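Local atomic coordinates of Pab-dependent poly(a)-specific ribonuclease subunit PAN2 (Neurospora crassa, PDB entry 4CZW), a protein that shortens the poly(A) tails of messenger RNA as the catalytic exonuclease subunit of the PAN2-PAN3 deadenylation complex, releasing 5'-AMP. Residues S485-A490 / L614-E619. Numbering follows the deposited sequence.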
loop_
_atom_site.group_PDB
_atom_site.type_symbol
_atom_site.label_atom_id
_atom_site.label_comp_id
_atom_site.label_asym_id
_atom_site.label_seq_id
_atom_site.Cartn_x
_atom_site.Cartn_y
_atom_site.Cartn_z
ATOM N N SER A 485 26.569 -6.566 25.817
ATOM C CA SER A 485 27.749 -5.857 26.298
ATOM C C SER A 485 27.786 -4.410 25.820
ATOM O O SER A 485 28.215 -3.518 26.551
ATOM C CB SER A 485 29.017 -6.583 25.849
ATOM O OG SER A 485 29.055 -6.706 24.438
ATOM N N ARG A 486 27.344 -4.184 24.587
ATOM C CA ARG A 486 27.309 -2.839 24.028
ATOM C C ARG A 486 25.912 -2.237 24.134
ATOM O O ARG A 486 25.436 -1.581 23.207
ATOM C CB ARG A 486 27.775 -2.846 22.570
ATOM C CG ARG A 486 29.281 -2.979 22.410
ATOM C CD ARG A 486 29.696 -2.880 20.950
ATOM N NE ARG A 486 29.220 -4.014 20.167
ATOM C CZ ARG A 486 29.427 -4.159 18.862
ATOM N NH1 ARG A 486 30.100 -3.236 18.189
ATOM N NH2 ARG A 486 28.959 -5.226 18.228
ATOM N N GLU A 487 25.260 -2.471 25.267
ATOM C CA GLU A 487 23.958 -1.876 25.539
ATOM C C GLU A 487 24.087 -0.360 25.624
ATOM O O GLU A 487 24.884 0.159 26.405
ATOM C CB GLU A 487 23.366 -2.433 26.835
ATOM C CG GLU A 487 22.034 -1.816 27.228
ATOM C CD GLU A 487 21.536 -2.317 28.570
ATOM O OE1 GLU A 487 22.239 -3.137 29.198
ATOM O OE2 GLU A 487 20.443 -1.890 28.996
ATOM N N GLY A 488 23.308 0.345 24.811
ATOM C CA GLY A 488 23.373 1.792 24.768
ATOM C C GLY A 488 24.079 2.296 23.524
ATOM O O GLY A 488 23.969 3.468 23.169
ATOM N N VAL A 489 24.804 1.402 22.858
ATOM C CA VAL A 489 25.533 1.757 21.646
ATOM C C VAL A 489 24.631 1.673 20.418
ATOM O O VAL A 489 23.979 0.656 20.181
ATOM C CB VAL A 489 26.759 0.846 21.438
ATOM C CG1 VAL A 489 27.520 1.254 20.185
ATOM C CG2 VAL A 489 27.666 0.896 22.657
ATOM N N ALA A 490 24.599 2.750 19.639
ATOM C CA ALA A 490 23.760 2.813 18.449
ATOM C C ALA A 490 24.321 1.957 17.319
ATOM O O ALA A 490 25.532 1.910 17.104
ATOM C CB ALA A 490 23.605 4.255 17.990
ATOM N N LEU A 614 15.397 4.783 31.567
ATOM C CA LEU A 614 14.137 4.926 32.286
ATOM C C LEU A 614 13.412 3.591 32.415
ATOM O O LEU A 614 12.793 3.310 33.441
ATOM C CB LEU A 614 13.237 5.946 31.587
ATOM C CG LEU A 614 13.649 7.414 31.721
ATOM C CD1 LEU A 614 12.766 8.294 30.855
ATOM C CD2 LEU A 614 13.584 7.855 33.174
ATOM N N TYR A 615 13.490 2.770 31.372
ATOM C CA TYR A 615 12.856 1.458 31.399
ATOM C C TYR A 615 13.572 0.523 32.367
ATOM O O TYR A 615 12.939 -0.305 33.022
ATOM C CB TYR A 615 12.822 0.834 30.004
ATOM C CG TYR A 615 12.280 -0.578 30.003
ATOM C CD1 TYR A 615 10.921 -0.819 30.163
ATOM C CD2 TYR A 615 13.126 -1.670 29.856
ATOM C CE1 TYR A 615 10.419 -2.107 30.171
ATOM C CE2 TYR A 615 12.633 -2.961 29.862
ATOM C CZ TYR A 615 11.279 -3.174 30.020
ATOM O OH TYR A 615 10.783 -4.457 30.027
ATOM N N ARG A 616 14.892 0.653 32.449
ATOM C CA ARG A 616 15.676 -0.170 33.362
ATOM C C ARG A 616 15.351 0.181 34.809
ATOM O O ARG A 616 15.302 -0.697 35.671
ATOM C CB ARG A 616 17.174 -0.003 33.094
ATOM C CG ARG A 616 17.626 -0.554 31.750
ATOM C CD ARG A 616 17.119 -1.973 31.541
ATOM N NE ARG A 616 17.549 -2.530 30.262
ATOM C CZ ARG A 616 17.104 -3.679 29.761
ATOM N NH1 ARG A 616 16.208 -4.393 30.428
ATOM N NH2 ARG A 616 17.551 -4.110 28.589
ATOM N N LYS A 617 15.123 1.464 35.068
ATOM C CA LYS A 617 14.681 1.913 36.384
ATOM C C LYS A 617 13.306 1.342 36.701
ATOM O O LYS A 617 13.023 0.968 37.840
ATOM C CB LYS A 617 14.646 3.441 36.452
ATOM C CG LYS A 617 16.010 4.087 36.603
ATOM C CD LYS A 617 16.665 3.673 37.910
ATOM C CE LYS A 617 18.022 4.332 38.084
ATOM N NZ LYS A 617 18.689 3.893 39.341
ATOM N N TYR A 618 12.455 1.278 35.682
ATOM C CA TYR A 618 11.116 0.724 35.827
ATOM C C TYR A 618 11.167 -0.751 36.212
ATOM O O TYR A 618 10.376 -1.212 37.035
ATOM C CB TYR A 618 10.322 0.908 34.534
ATOM C CG TYR A 618 9.042 0.107 34.476
ATOM C CD1 TYR A 618 7.973 0.408 35.309
ATOM C CD2 TYR A 618 8.900 -0.947 33.582
ATOM C CE1 TYR A 618 6.799 -0.318 35.255
ATOM C CE2 TYR A 618 7.732 -1.680 33.522
ATOM C CZ TYR A 618 6.684 -1.362 34.362
ATOM O OH TYR A 618 5.518 -2.090 34.305
ATOM N N GLU A 619 12.100 -1.485 35.615
ATOM C CA GLU A 619 12.281 -2.895 35.937
ATOM C C GLU A 619 12.732 -3.069 37.383
ATOM O O GLU A 619 12.320 -4.008 38.063
ATOM C CB GLU A 619 13.292 -3.542 34.989
ATOM C CG GLU A 619 12.790 -3.722 33.567
ATOM C CD GLU A 619 13.707 -4.591 32.731
ATOM O OE1 GLU A 619 14.941 -4.503 32.908
ATOM O OE2 GLU A 619 13.196 -5.371 31.900
#
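Glu-487, second residue of a type II beta turn running from Arg-486 to Val-489, faces Arg-616 on the helix 604-623, and with 11.5 Å between the CA atoms of this nearest pair the gap is bridged by side chains alone. The turn is closed by the hydrogen bond from Val-489 N to Arg-486 O, 3.1 Å. Glu-487 reaches out fully extended, CG anti to the backbone N (chi1 177°), and the arginine comes to meet it from the opposite direction. Their salt bridge is a single hydrogen bond from Arg-616 NE to Glu-487 OE2, 3.2 Å long and rather bent, with 146° at the hydrogen. OE2 is met on its syn side, though each partner sits somewhat out of the other's plane; with the carboxylate and guanidinium planes 79° apart, the two groups do not pair as a flat, two-pronged bridge. About one turn on, Glu-619 OE1 takes a shorter hydrogen bond of 2.8 Å from Arg-616 NH1; OE1 lies close to the guanidinium plane, while NH1 comes in from above the carboxylate plane. The remaining nitrogen, NH2, donates to the carbonyl oxygen of Gly-482, so all three nitrogens are engaged, which should restrict the group's rotation. A methionine in place of Arg-616 would probably leave Glu-487 and Glu-619 without their shared positive partner and the Gly-482 carbonyl without this donor. Beside this network, Gly-488 O accepts a hydrogen bond from Gln-609 NE2 on the same helix. The whole is a surface salt-bridge network in the exonuclease domain, away from the predicted catalytic metal site, tying the hairpin loop between antiparallel strands 471-481 and 490-496 to helix 604-623 of the RNase H-like fold.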